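Local atomic coordinates of uncharacterized protein (Bacteroides fragilis, PDB entry 3NNG), a protein that is of unknown function but carries a calcium-binding F5/8 type C (discoidin-like) domain, a beta-sandwich module that in relatives often binds carbohydrates or membranes. Residues L74-T80 and F151-Y157; K97-E101 and I132-F138. The protein carries 1 engineered substitution. One frame throughout, in Å; residues are numbered along the deposited sequence.

Interaction 1 of 2, residues L74-T80 and F151-Y157; sequences LTGFSVT and FAEINLY. With CA (calcium ion), chain C.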
ATOM      1  N   LEU A  74      -4.223 -10.597  -8.325  1.00 17.42           N
ATOM      2  CA  LEU A  74      -3.193 -10.010  -7.466  1.00 20.28           C
ATOM      3  C   LEU A  74      -2.246 -11.043  -6.878  1.00 23.18           C
ATOM      4  O   LEU A  74      -2.674 -11.902  -6.100  1.00 18.95           O
ATOM      5  CB  LEU A  74      -3.867  -9.238  -6.331  1.00 18.02           C
ATOM      6  CG  LEU A  74      -2.952  -8.537  -5.339  1.00 19.42           C
ATOM      7  CD1 LEU A  74      -2.040  -7.563  -6.091  1.00 16.23           C
ATOM      8  CD2 LEU A  74      -3.777  -7.811  -4.273  1.00 14.62           C
ATOM      9  N   THR A  75      -0.958 -10.943  -7.220  1.00 16.04           N
ATOM     10  CA  THR A  75       0.034 -11.897  -6.720  1.00 15.95           C
ATOM     11  C   THR A  75       0.805 -11.385  -5.497  1.00 22.82           C
ATOM     12  O   THR A  75       1.440 -12.151  -4.782  1.00 18.24           O
ATOM     13  CB  THR A  75       1.027 -12.349  -7.827  1.00 27.75           C
ATOM     14  OG1 THR A  75       1.828 -13.428  -7.333  1.00 45.30           O
ATOM     15  CG2 THR A  75       1.942 -11.203  -8.257  1.00 12.87           C
ATOM     16  N   GLY A  76       0.738 -10.088  -5.246  1.00 22.05           N
ATOM     17  CA  GLY A  76       1.390  -9.538  -4.074  1.00 19.82           C
ATOM     18  C   GLY A  76       1.453  -8.034  -4.184  1.00 21.64           C
ATOM     19  O   GLY A  76       0.912  -7.462  -5.129  1.00 16.45           O
ATOM     20  N   PHE A  77       2.115  -7.390  -3.225  1.00 18.11           N
ATOM     21  CA  PHE A  77       2.335  -5.963  -3.321  1.00 11.58           C
ATOM     22  C   PHE A  77       3.690  -5.631  -2.708  1.00 20.51           C
ATOM     23  O   PHE A  77       4.360  -6.495  -2.127  1.00 16.32           O
ATOM     24  CB  PHE A  77       1.208  -5.201  -2.612  1.00 10.36           C
ATOM     25  CG  PHE A  77       1.232  -5.346  -1.128  1.00 16.90           C
ATOM     26  CD1 PHE A  77       0.699  -6.475  -0.518  1.00 26.69           C
ATOM     27  CD2 PHE A  77       1.803  -4.369  -0.339  1.00 17.19           C
ATOM     28  CE1 PHE A  77       0.730  -6.617   0.862  1.00 22.62           C
ATOM     29  CE2 PHE A  77       1.852  -4.500   1.034  1.00 16.30           C
ATOM     30  CZ  PHE A  77       1.307  -5.627   1.640  1.00 26.40           C
ATOM     31  N   SER A  78       4.093  -4.375  -2.837  1.00 19.15           N
ATOM     32  CA  SER A  78       5.349  -3.930  -2.270  1.00 20.36           C
ATOM     33  C   SER A  78       5.226  -2.505  -1.790  1.00 22.33           C
ATOM     34  O   SER A  78       4.496  -1.697  -2.381  1.00 23.24           O
ATOM     35  CB  SER A  78       6.466  -4.016  -3.309  1.00 15.54           C
ATOM     36  OG  SER A  78       6.335  -2.969  -4.254  1.00 16.49           O
ATOM     37  N   VAL A  79       5.965  -2.200  -0.724  1.00 18.65           N
ATOM     38  CA  VAL A  79       6.003  -0.864  -0.159  1.00 10.59           C
ATOM     39  C   VAL A  79       7.463  -0.480   0.089  1.00 18.28           C
ATOM     40  O   VAL A  79       8.328  -1.353   0.212  1.00 16.39           O
ATOM     41  CB  VAL A  79       5.155  -0.779   1.145  1.00  8.63           C
ATOM     42  CG1 VAL A  79       3.683  -1.057   0.837  1.00  6.47           C
ATOM     43  CG2 VAL A  79       5.653  -1.768   2.202  1.00  8.55           C
ATOM     44  N   THR A  80       7.733   0.824   0.129  1.00 18.63           N
ATOM     45  CA  THR A  80       9.059   1.347   0.459  1.00 17.53           C
ATOM     46  C   THR A  80       9.015   2.054   1.812  1.00 14.14           C
ATOM     47  O   THR A  80       7.966   2.098   2.462  1.00 16.18           O
ATOM     48  CB  THR A  80       9.530   2.377  -0.592  1.00 17.05           C
ATOM     49  OG1 THR A  80       8.614   3.481  -0.617  1.00 19.97           O
ATOM     50  CG2 THR A  80       9.589   1.736  -2.002  1.00 17.75           C
ATOM     51  N   PHE A 151       4.117   5.551   3.352  1.00 14.66           N
ATOM     52  CA  PHE A 151       5.081   4.944   2.440  1.00 12.13           C
ATOM     53  C   PHE A 151       5.195   5.754   1.161  1.00 19.41           C
ATOM     54  O   PHE A 151       4.247   6.426   0.762  1.00 16.79           O
ATOM     55  CB  PHE A 151       4.765   3.468   2.153  1.00 10.54           C
ATOM     56  CG  PHE A 151       3.299   3.180   1.898  1.00 16.87           C
ATOM     57  CD1 PHE A 151       2.567   2.407   2.789  1.00 17.41           C
ATOM     58  CD2 PHE A 151       2.667   3.653   0.752  1.00  6.91           C
ATOM     59  CE1 PHE A 151       1.222   2.130   2.559  1.00 19.80           C
ATOM     60  CE2 PHE A 151       1.334   3.384   0.508  1.00  8.58           C
ATOM     61  CZ  PHE A 151       0.595   2.622   1.420  1.00 14.83           C
ATOM     62  N   ALA A 152       6.370   5.712   0.539  1.00 15.09           N
ATOM     63  CA  ALA A 152       6.660   6.611  -0.567  1.00 16.91           C
ATOM     64  C   ALA A 152       6.199   6.003  -1.865  1.00 16.51           C
ATOM     65  O   ALA A 152       5.792   6.707  -2.773  1.00 11.79           O
ATOM     66  CB  ALA A 152       8.132   6.935  -0.624  1.00 17.98           C
ATOM     67  N   GLU A 153       6.244   4.683  -1.939  1.00 15.66           N
ATOM     68  CA  GLU A 153       5.850   3.984  -3.145  1.00 13.06           C
ATOM     69  C   GLU A 153       5.221   2.659  -2.787  1.00 16.37           C
ATOM     70  O   GLU A 153       5.825   1.860  -2.083  1.00 13.43           O
ATOM     71  CB  GLU A 153       7.079   3.748  -4.027  1.00 18.20           C
ATOM     72  CG  GLU A 153       7.472   4.989  -4.804  1.00 27.56           C
ATOM     73  CD  GLU A 153       6.377   5.393  -5.779  1.00 28.84           C
ATOM     74  OE1 GLU A 153       5.974   4.547  -6.600  1.00 32.36           O
ATOM     75  OE2 GLU A 153       5.914   6.543  -5.723  1.00 23.42           O
ATOM     76  N   ILE A 154       4.003   2.441  -3.270  1.00 17.42           N
ATOM     77  CA  ILE A 154       3.375   1.134  -3.209  1.00 18.58           C
ATOM     78  C   ILE A 154       3.067   0.642  -4.620  1.00 19.49           C
ATOM     79  O   ILE A 154       2.714   1.426  -5.501  1.00 12.28           O
ATOM     80  CB  ILE A 154       2.076   1.158  -2.410  1.00 21.77           C
ATOM     81  CG1 ILE A 154       1.563  -0.276  -2.230  1.00 15.28           C
ATOM     82  CG2 ILE A 154       1.026   2.067  -3.102  1.00 10.00           C
ATOM     83  CD1 ILE A 154       0.473  -0.393  -1.176  1.00 21.86           C
ATOM     84  N   ASN A 155       3.217  -0.660  -4.825  1.00 17.32           N
ATOM     85  CA  ASN A 155       2.908  -1.285  -6.099  1.00 18.98           C
ATOM     86  C   ASN A 155       2.100  -2.541  -5.882  1.00 19.22           C
ATOM     87  O   ASN A 155       2.196  -3.170  -4.828  1.00 16.78           O
ATOM     88  CB  ASN A 155       4.192  -1.639  -6.841  1.00  9.80           C
ATOM     89  CG  ASN A 155       4.815  -0.440  -7.505  1.00 18.57           C
ATOM     90  OD1 ASN A 155       4.397  -0.035  -8.590  1.00 17.35           O
ATOM     91  ND2 ASN A 155       5.807   0.151  -6.852  1.00 13.64           N
ATOM     92  N   LEU A 156       1.296  -2.899  -6.874  1.00 16.89           N
ATOM     93  CA  LEU A 156       0.613  -4.183  -6.862  1.00 15.21           C
ATOM     94  C   LEU A 156       1.150  -4.977  -8.036  1.00 15.16           C
ATOM     95  O   LEU A 156       1.505  -4.394  -9.066  1.00 17.08           O
ATOM     96  CB  LEU A 156      -0.905  -3.996  -6.983  1.00 17.23           C
ATOM     97  CG  LEU A 156      -1.756  -3.875  -5.713  1.00 22.24           C
ATOM     98  CD1 LEU A 156      -1.061  -3.077  -4.621  1.00 21.53           C
ATOM     99  CD2 LEU A 156      -3.159  -3.269  -6.037  1.00 20.78           C
ATOM    100  N   TYR A 157       1.209  -6.302  -7.890  1.00 19.49           N
ATOM    101  CA  TYR A 157       1.813  -7.161  -8.920  1.00 14.15           C
ATOM    102  C   TYR A 157       0.867  -8.230  -9.440  1.00 18.26           C
ATOM    103  O   TYR A 157      -0.032  -8.706  -8.721  1.00 15.14           O
ATOM    104  CB  TYR A 157       3.092  -7.817  -8.389  1.00 15.09           C
ATOM    105  CG  TYR A 157       4.136  -6.803  -7.978  1.00 18.20           C
ATOM    106  CD1 TYR A 157       4.189  -6.334  -6.680  1.00 19.12           C
ATOM    107  CD2 TYR A 157       5.039  -6.282  -8.905  1.00 19.28           C
ATOM    108  CE1 TYR A 157       5.134  -5.386  -6.295  1.00 29.41           C
ATOM    109  CE2 TYR A 157       5.978  -5.327  -8.537  1.00 14.25           C
ATOM    110  CZ  TYR A 157       6.020  -4.884  -7.224  1.00 24.89           C
ATOM    111  OH  TYR A 157       6.942  -3.934  -6.822  1.00 26.18           O
TER
HETATM  112 CA    CA C 402       6.179   8.675  -4.171  1.00 22.95          CA
HETATM  113  O   HOH W   1       6.860  -0.331  -3.932  1.00 14.39           O

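Interaction 2 of 2, residues K97-E101 and I132-F138; sequences KVRKE and IPNVKEF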
ATOM      1  N   LYS A  97      -7.118  -5.826   2.739  1.00 16.80           N
ATOM      2  CA  LYS A  97      -8.446  -6.215   2.274  1.00 17.28           C
ATOM      3  C   LYS A  97      -8.564  -5.897   0.790  1.00 19.01           C
ATOM      4  O   LYS A  97      -8.062  -4.872   0.332  1.00 22.63           O
ATOM      5  CB  LYS A  97      -9.557  -5.486   3.041  1.00 20.61           C
ATOM      6  CG  LYS A  97      -9.566  -5.751   4.541  1.00 27.17           C
ATOM      7  CD  LYS A  97     -10.870  -5.286   5.180  1.00 31.04           C
ATOM      8  CE  LYS A  97     -11.239  -6.161   6.377  1.00 42.25           C
ATOM      9  NZ  LYS A  97     -10.248  -6.131   7.498  1.00 45.50           N
ATOM     10  N   VAL A  98      -9.240  -6.773   0.045  1.00 14.09           N
ATOM     11  CA  VAL A  98      -9.544  -6.514  -1.362  1.00 19.10           C
ATOM     12  C   VAL A  98     -11.026  -6.701  -1.618  1.00 22.06           C
ATOM     13  O   VAL A  98     -11.722  -7.363  -0.846  1.00 20.77           O
ATOM     14  CB  VAL A  98      -8.763  -7.451  -2.302  1.00 11.57           C
ATOM     15  CG1 VAL A  98      -7.259  -7.265  -2.106  1.00 13.68           C
ATOM     16  CG2 VAL A  98      -9.139  -8.894  -2.022  1.00 18.51           C
ATOM     17  N   ARG A  99     -11.499  -6.095  -2.701  1.00 24.30           N
ATOM     18  CA  ARG A  99     -12.861  -6.287  -3.181  1.00 20.90           C
ATOM     19  C   ARG A  99     -12.758  -6.740  -4.638  1.00 16.92           C
ATOM     20  O   ARG A  99     -12.088  -6.107  -5.455  1.00 17.13           O
ATOM     21  CB  ARG A  99     -13.657  -4.979  -3.078  1.00 13.83           C
ATOM     22  CG  ARG A  99     -15.169  -5.139  -3.175  1.00 16.23           C
ATOM     23  CD  ARG A  99     -15.867  -3.781  -3.156  1.00 15.48           C
ATOM     24  NE  ARG A  99     -15.287  -2.867  -4.145  1.00 21.10           N
ATOM     25  CZ  ARG A  99     -15.526  -2.912  -5.454  1.00 22.37           C
ATOM     26  NH1 ARG A  99     -16.346  -3.832  -5.958  1.00 13.53           N
ATOM     27  NH2 ARG A  99     -14.931  -2.039  -6.269  1.00 15.93           N
ATOM     28  N   LYS A 100     -13.401  -7.848  -4.964  1.00 17.03           N
ATOM     29  CA  LYS A 100     -13.348  -8.345  -6.326  1.00 18.85           C
ATOM     30  C   LYS A 100     -14.371  -7.601  -7.170  1.00 21.77           C
ATOM     31  O   LYS A 100     -15.385  -7.121  -6.648  1.00 18.94           O
ATOM     32  CB  LYS A 100     -13.550  -9.864  -6.354  1.00 23.75           C
ATOM     33  CG  LYS A 100     -12.389 -10.619  -5.688  1.00 30.41           C
ATOM     34  CD  LYS A 100     -12.773 -12.028  -5.256  1.00 43.85           C
ATOM     35  CE  LYS A 100     -12.286 -13.080  -6.255  1.00 53.83           C
ATOM     36  NZ  LYS A 100     -11.814 -14.329  -5.578  1.00 56.03           N
ATOM     37  N   GLU A 101     -14.085  -7.481  -8.465  1.00 23.30           N
ATOM     38  CA  GLU A 101     -14.969  -6.788  -9.394  1.00 24.84           C
ATOM     39  C   GLU A 101     -16.374  -7.367  -9.351  1.00 22.93           C
ATOM     40  O   GLU A 101     -16.546  -8.576  -9.318  1.00 22.60           O
ATOM     41  CB  GLU A 101     -14.426  -6.869 -10.813  1.00 24.26           C
ATOM     42  CG  GLU A 101     -15.311  -6.170 -11.836  1.00 35.34           C
ATOM     43  CD  GLU A 101     -14.613  -5.962 -13.168  1.00 40.46           C
ATOM     44  OE1 GLU A 101     -14.159  -6.965 -13.767  1.00 43.92           O
ATOM     45  OE2 GLU A 101     -14.514  -4.795 -13.613  1.00 35.91           O
ATOM     46  N   ILE A 132      -5.072 -13.502  -5.943  1.00 18.49           N
ATOM     47  CA  ILE A 132      -6.509 -13.253  -5.901  1.00 20.04           C
ATOM     48  C   ILE A 132      -7.017 -12.659  -7.206  1.00 15.26           C
ATOM     49  O   ILE A 132      -6.701 -11.520  -7.537  1.00 20.32           O
ATOM     50  CB  ILE A 132      -6.890 -12.302  -4.764  1.00 17.90           C
ATOM     51  CG1 ILE A 132      -6.358 -12.824  -3.422  1.00 24.88           C
ATOM     52  CG2 ILE A 132      -8.414 -12.108  -4.735  1.00 12.61           C
ATOM     53  CD1 ILE A 132      -6.539 -11.839  -2.271  1.00 23.10           C
ATOM     54  N   PRO A 133      -7.827 -13.428  -7.944  1.00 14.66           N
ATOM     55  CA  PRO A 133      -8.360 -13.003  -9.249  1.00 16.08           C
ATOM     56  C   PRO A 133      -9.366 -11.855  -9.147  1.00 18.08           C
ATOM     57  O   PRO A 133     -10.081 -11.754  -8.149  1.00 18.68           O
ATOM     58  CB  PRO A 133      -9.057 -14.264  -9.778  1.00 19.98           C
ATOM     59  CG  PRO A 133      -8.487 -15.411  -8.963  1.00 16.08           C
ATOM     60  CD  PRO A 133      -8.215 -14.811  -7.610  1.00 13.53           C
ATOM     61  N   ASN A 134      -9.390 -10.999 -10.165  1.00 17.97           N
ATOM     62  CA  ASN A 134     -10.379  -9.913 -10.302  1.00 13.09           C
ATOM     63  C   ASN A 134     -10.421  -8.881  -9.173  1.00 13.17           C
ATOM     64  O   ASN A 134     -11.493  -8.384  -8.820  1.00 16.14           O
ATOM     65  CB  ASN A 134     -11.795 -10.467 -10.532  1.00 20.16           C
ATOM     66  CG  ASN A 134     -11.837 -11.612 -11.547  1.00 29.93           C
ATOM     67  OD1 ASN A 134     -11.274 -11.523 -12.638  1.00 29.25           O
ATOM     68  ND2 ASN A 134     -12.527 -12.690 -11.186  1.00 36.99           N
ATOM     69  N   VAL A 135      -9.270  -8.543  -8.599  1.00 15.08           N
ATOM     70  CA  VAL A 135      -9.258  -7.504  -7.574  1.00 11.39           C
ATOM     71  C   VAL A 135      -9.570  -6.154  -8.215  1.00 14.63           C
ATOM     72  O   VAL A 135      -8.845  -5.706  -9.107  1.00 17.46           O
ATOM     73  CB  VAL A 135      -7.922  -7.449  -6.818  1.00 12.63           C
ATOM     74  CG1 VAL A 135      -7.850  -6.192  -5.979  1.00 16.10           C
ATOM     75  CG2 VAL A 135      -7.753  -8.705  -5.925  1.00 10.04           C
ATOM     76  N   LYS A 136     -10.660  -5.522  -7.788  1.00 14.65           N
ATOM     77  CA  LYS A 136     -11.038  -4.200  -8.324  1.00 13.12           C
ATOM     78  C   LYS A 136     -10.649  -3.079  -7.364  1.00 15.52           C
ATOM     79  O   LYS A 136     -10.343  -1.967  -7.788  1.00 19.21           O
ATOM     80  CB  LYS A 136     -12.542  -4.138  -8.631  1.00 21.31           C
ATOM     81  CG  LYS A 136     -13.033  -2.839  -9.307  1.00 20.71           C
ATOM     82  CD  LYS A 136     -12.242  -2.559 -10.569  1.00 27.04           C
ATOM     83  CE  LYS A 136     -12.965  -1.614 -11.516  1.00 38.52           C
ATOM     84  NZ  LYS A 136     -13.008  -0.193 -11.095  1.00 36.71           N
ATOM     85  N   GLU A 137     -10.647  -3.387  -6.070  1.00 12.81           N
ATOM     86  CA  GLU A 137     -10.267  -2.424  -5.037  1.00 21.41           C
ATOM     87  C   GLU A 137      -9.322  -3.075  -3.998  1.00 20.67           C
ATOM     88  O   GLU A 137      -9.515  -4.226  -3.608  1.00 19.77           O
ATOM     89  CB  GLU A 137     -11.534  -1.881  -4.359  1.00 18.21           C
ATOM     90  CG  GLU A 137     -11.358  -0.583  -3.609  1.00 21.44           C
ATOM     91  CD  GLU A 137     -12.691   0.104  -3.313  1.00 26.55           C
ATOM     92  OE1 GLU A 137     -13.749  -0.494  -3.641  1.00 20.43           O
ATOM     93  OE2 GLU A 137     -12.672   1.233  -2.752  1.00 18.15           O
ATOM     94  N   PHE A 138      -8.311  -2.332  -3.556  1.00 15.55           N
ATOM     95  CA  PHE A 138      -7.297  -2.841  -2.632  1.00 13.04           C
ATOM     96  C   PHE A 138      -7.143  -1.847  -1.499  1.00 17.28           C
ATOM     97  O   PHE A 138      -6.998  -0.650  -1.745  1.00 14.59           O
ATOM     98  CB  PHE A 138      -5.967  -3.002  -3.381  1.00  4.98           C
ATOM     99  CG  PHE A 138      -4.762  -3.292  -2.502  1.00 16.44           C
ATOM    100  CD1 PHE A 138      -4.107  -2.272  -1.837  1.00  7.15           C
ATOM    101  CD2 PHE A 138      -4.233  -4.577  -2.422  1.00 10.95           C
ATOM    102  CE1 PHE A 138      -2.982  -2.522  -1.063  1.00 14.76           C
ATOM    103  CE2 PHE A 138      -3.116  -4.846  -1.648  1.00 16.79           C
ATOM    104  CZ  PHE A 138      -2.475  -3.811  -0.968  1.00 10.78           C
TER

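Interaction 1 of 2, residues L74-T80 and F151-Y157
S78 and N155 lie at the middle of an antiparallel strand pair, joined by two backbone bonds: N155 N gives to S78 O at 2.9 Å and S78 N to N155 O. Toward the end of strand 148-159, T75 N reaches Y157 O at 2.8 Å in a nearly straight bond (171°). At the other end the ladder frays: T80 N to E153 O is weak, and so is the return bond from E153 N, which goes to the T80 side-chain OG1 instead of a backbone oxygen.

The polar side chains gather on the face of S78, N155 and Y157. The Y157 ring lies along the neighbouring strand with its edge to the backbone of F77 and S78, and its OH meets S78 OG at 2.8 Å. S78 OG stands between its own backbone N and carbonyl carbon (chi1 74°), where it also meets a water 2.7 Å away. That water donates to E153 O and accepts from N155 ND2, so it ties both strands together.

On the opposite face the contacts are apolar. V79 CG1 sits 3.8 Å from I154 CG1, the two side chains side by side, and also lies over one face of the F151 ring, offset toward its rim. L156 CD1 packs on F77 CB at 3.7 Å, while L74 CD1 comes against L156 CG. A126 and I140 of strand 124-144 touch F77 from beyond the pair.

At the frayed end A152 O and E153 OE2 bind calcium, with L41, D44, E46 and T49 completing the site; E153 OE1 pairs with R19. The chemistry thus divides the pair into a greasy face for the core of the domain and a polar face with a bridging water, and its end delivers one backbone and one carboxylate oxygen to the metal.

Interaction 2 of 2, residues K97-E101 and I132-F138
R99 and K136-E137 form a classic beta bulge in this antiparallel pair of the F5/8 type C beta-sandwich: two residues of strand 124-144 stand across from one of strand 93-100. R99 O accepts from two successive backbone N-H groups of the partner strand, K136 N at 2.8 Å and E137 N at 3.1 Å, each in the carbonyl plane. In return, R99 N gives to E137 O. Two residues further on, E101 N meets N134 O at 2.8 Å, nearly head-on to the carbonyl (169°), so the pairing carries on with its register shifted by one.

Side-chain charge follows the same pairing. R99 turns the edge of its guanidinium to E137, and both NE and NH2 donate to the single oxygen OE1, while the carboxylate plane stands 81° from the guanidinium plane. The remaining nitrogen, NH1, is held by E103 O. K136 starts out toward strand 93-100, its CB 3.7 Å from E101 CA, but its NZ leaves to bond L68 O.

V98 lies on the buried side, among I132, V135 and F138. The V98 and I132 side chains cross obliquely, CG2 of V98 against CD1 of I132 at 3.9 Å, and V98 CB meets V135 CG2 at about a right angle between the side chains. F138 offers its ring to the other branch of V98, with CD2 4.1 Å from V98 CG1.

How the interactions relate
Interactions 1 and 2 belong to one antiparallel sheet system, and their centres are 14 Å apart. Along the chain the order is 74-80, 97-101, 132-138, 151-157, so the segments of interaction 2 both lie between those of interaction 1 in the sequence. Strands 71-79 and 124-144 are neighbours and join the two contacts directly: L74 N lies 2.8 Å from I132 O, a probable hydrogen bond, and L74 CD2 packs on F138 CD2 at 3.8 Å. L156 and V135 add to the same apolar seam, L156 against F138 and V135 against L74. Interaction 1 is buried near the middle of the domain and runs to the calcium site, whereas interaction 2 lies further out and is partly solvent-exposed.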